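NleG5-1 effector (Enterobacteria phage YYZ-2008, PDB 5VGC) is a bacterial effector that probably acts as an E3 ubiquitin ligase through a RING/U-box-like domain and binds calcium ions. Local coordinates at residues N158-N163 with S189-M194. The protein carries 1 engineered substitution. Residues are numbered along the deposited sequence; the frame is centred on the assembly and turned at random.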
ATOM      1  N   ASN A 158     -12.050 -23.503   0.024  1.00 11.34           N
ATOM      2  CA  ASN A 158     -12.891 -22.330  -0.145  1.00 10.43           C
ATOM      3  C   ASN A 158     -12.336 -21.056   0.476  1.00 13.60           C
ATOM      4  O   ASN A 158     -12.699 -19.962   0.060  1.00 14.14           O
ATOM      5  CB  ASN A 158     -14.305 -22.583   0.394  1.00 10.94           C
ATOM      6  CG  ASN A 158     -15.125 -23.463  -0.522  1.00 10.29           C
ATOM      7  OD1 ASN A 158     -14.573 -24.137  -1.415  1.00  6.96           O
ATOM      8  ND2 ASN A 158     -16.448 -23.470  -0.308  1.00 11.37           N
ATOM      9  N   SER A 159     -11.460 -21.201   1.462  1.00 15.95           N
ATOM     10  CA  SER A 159     -10.787 -20.079   2.100  1.00 17.74           C
ATOM     11  C   SER A 159      -9.560 -20.564   2.891  1.00 21.87           C
ATOM     12  O   SER A 159      -9.318 -21.758   2.987  1.00 21.62           O
ATOM     13  CB  SER A 159     -11.760 -19.326   3.009  1.00 17.16           C
ATOM     14  OG  SER A 159     -11.983 -20.043   4.219  1.00 18.22           O
ATOM     15  N   MET A 160      -8.803 -19.629   3.458  1.00 26.19           N
ATOM     16  CA  MET A 160      -7.590 -19.943   4.217  1.00 33.24           C
ATOM     17  C   MET A 160      -7.773 -21.081   5.224  1.00 35.50           C
ATOM     18  O   MET A 160      -6.916 -21.955   5.319  1.00 47.91           O
ATOM     19  CB  MET A 160      -7.051 -18.695   4.931  1.00 38.88           C
ATOM     20  CG  MET A 160      -5.573 -18.799   5.295  1.00 48.37           C
ATOM     21  SD  MET A 160      -4.513 -19.110   3.869  1.00 52.02           S
ATOM     22  CE  MET A 160      -4.325 -17.433   3.249  1.00 67.74           C
ATOM     23  N   ASN A 161      -8.889 -21.078   5.959  1.00 33.61           N
ATOM     24  CA  ASN A 161      -9.147 -22.074   7.007  1.00 36.17           C
ATOM     25  C   ASN A 161     -10.372 -22.977   6.777  1.00 30.77           C
ATOM     26  O   ASN A 161     -10.853 -23.603   7.695  1.00 36.49           O
ATOM     27  CB  ASN A 161      -9.293 -21.365   8.352  1.00 42.22           C
ATOM     28  CG  ASN A 161      -8.267 -20.275   8.548  1.00 49.92           C
ATOM     29  OD1 ASN A 161      -8.628 -19.140   8.850  1.00 43.87           O
ATOM     30  ND2 ASN A 161      -6.984 -20.607   8.372  1.00 52.45           N
ATOM     31  N   SER A 162     -10.865 -23.070   5.542  1.00 31.40           N
ATOM     32  CA  SER A 162     -12.082 -23.817   5.265  1.00 23.78           C
ATOM     33  C   SER A 162     -11.726 -25.296   5.215  1.00 22.29           C
ATOM     34  O   SER A 162     -10.650 -25.678   4.712  1.00 23.94           O
ATOM     35  CB  SER A 162     -12.719 -23.410   3.951  1.00 18.65           C
ATOM     36  OG  SER A 162     -13.904 -24.154   3.760  1.00 18.82           O
ATOM     37  N   ASN A 163     -12.615 -26.115   5.759  1.00 20.41           N
ATOM     38  CA  ASN A 163     -12.508 -27.564   5.587  1.00 21.15           C
ATOM     39  C   ASN A 163     -13.099 -28.079   4.267  1.00 18.56           C
ATOM     40  O   ASN A 163     -12.999 -29.271   3.980  1.00 20.09           O
ATOM     41  CB  ASN A 163     -13.097 -28.251   6.801  1.00 23.23           C
ATOM     42  CG  ASN A 163     -12.266 -28.016   8.054  1.00 27.11           C
ATOM     43  OD1 ASN A 163     -11.045 -28.002   8.004  1.00 29.20           O
ATOM     44  ND2 ASN A 163     -12.925 -27.846   9.173  1.00 29.17           N
ATOM     45  N   SER A 189      -6.170 -13.787  -1.160  1.00 26.63           N
ATOM     46  CA  SER A 189      -5.071 -14.147  -2.046  1.00 21.06           C
ATOM     47  C   SER A 189      -4.905 -15.656  -1.992  1.00 20.16           C
ATOM     48  O   SER A 189      -4.932 -16.253  -0.917  1.00 21.77           O
ATOM     49  CB  SER A 189      -3.779 -13.432  -1.651  1.00 20.62           C
ATOM     50  OG  SER A 189      -3.653 -12.213  -2.374  1.00 23.37           O
ATOM     51  N   ILE A 190      -4.745 -16.253  -3.159  1.00 17.85           N
ATOM     52  CA  ILE A 190      -4.563 -17.693  -3.270  1.00 18.73           C
ATOM     53  C   ILE A 190      -3.162 -18.069  -2.774  1.00 21.78           C
ATOM     54  O   ILE A 190      -2.193 -17.512  -3.266  1.00 18.63           O
ATOM     55  CB  ILE A 190      -4.771 -18.174  -4.728  1.00 17.11           C
ATOM     56  CG1 ILE A 190      -6.207 -17.879  -5.170  1.00 16.79           C
ATOM     57  CG2 ILE A 190      -4.447 -19.645  -4.822  1.00 16.87           C
ATOM     58  CD1 ILE A 190      -6.597 -18.437  -6.499  1.00 16.95           C
ATOM     59  N   ALA A 191      -3.077 -19.015  -1.829  1.00 26.86           N
ATOM     60  CA  ALA A 191      -1.818 -19.404  -1.176  1.00 23.81           C
ATOM     61  C   ALA A 191      -1.658 -20.921  -1.108  1.00 23.29           C
ATOM     62  O   ALA A 191      -2.666 -21.621  -1.012  1.00 26.53           O
ATOM     63  CB  ALA A 191      -1.796 -18.828   0.230  1.00 23.48           C
ATOM     64  N   VAL A 192      -0.407 -21.418  -1.130  1.00 21.67           N
ATOM     65  CA  VAL A 192      -0.115 -22.872  -1.121  1.00 22.03           C
ATOM     66  C   VAL A 192      -1.015 -23.737  -0.226  1.00 21.94           C
ATOM     67  O   VAL A 192      -1.539 -24.782  -0.670  1.00 23.57           O
ATOM     68  CB  VAL A 192       1.361 -23.253  -0.759  1.00 23.78           C
ATOM     69  CG1 VAL A 192       2.209 -23.423  -1.990  1.00 24.64           C
ATOM     70  CG2 VAL A 192       1.997 -22.286   0.211  1.00 24.50           C
ATOM     71  N   SER A 193      -1.203 -23.306   1.016  1.00 21.46           N
ATOM     72  CA  SER A 193      -1.978 -24.092   1.976  1.00 22.21           C
ATOM     73  C   SER A 193      -3.434 -24.344   1.516  1.00 20.90           C
ATOM     74  O   SER A 193      -4.059 -25.320   1.946  1.00 21.54           O
ATOM     75  CB  SER A 193      -1.946 -23.429   3.342  1.00 23.34           C
ATOM     76  OG  SER A 193      -2.346 -22.101   3.190  1.00 22.06           O
ATOM     77  N   MET A 194      -3.957 -23.477   0.644  1.00 23.48           N
ATOM     78  CA  MET A 194      -5.282 -23.709   0.033  1.00 21.80           C
ATOM     79  C   MET A 194      -5.332 -24.867  -0.974  1.00 20.24           C
ATOM     80  O   MET A 194      -6.431 -25.395  -1.225  1.00 19.43           O
ATOM     81  CB  MET A 194      -5.815 -22.437  -0.637  1.00 21.64           C
ATOM     82  CG  MET A 194      -6.118 -21.295   0.321  1.00 24.09           C
ATOM     83  SD  MET A 194      -6.332 -19.756  -0.594  1.00 24.50           S
ATOM     84  CE  MET A 194      -6.417 -18.611   0.765  1.00 28.40           C
TER
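Met160 and Met194 meet where the hairpin loop between strands 152-157 and 164-169 packs on the loop leading into strand 195-196, within the RING-clan region of this NleG effector. Residues Ser159 to Ser162 form a type I turn, and Met160, its second residue, sends its side chain to the other loop. Its CB points away from residues 189-194, but with chi2 (57°) placing SD and chi3 (83°) placing CE, the bent chain brings its end nearer. Met160 CE lies 3.5 Å from Met194 CE, the two side chains crossing at about a right angle, and 4.2 Å from Ala191 CB. Met160 SD stands 3.8 Å from Ser193 OG. Met194 is extended beyond CG, and its SD accepts a weak hydrogen bond from Ala191 N (3.6 Å); Met194 N bonds to Ala191 O at 2.8 Å, so Met194 is bonded back to Ala191 twice. Glu188 OE1 accepts a hydrogen bond from Met160 N, and Glu188 also touches Met194. Arg157 bonds to the carbonyls of both Ser162 and Ser193, Asn54 of the second subunit packs on Met160, Ala191 and Ser193, and Met194 rests on Met156 of strand 152-157 while Val192 leans on helix 111-125.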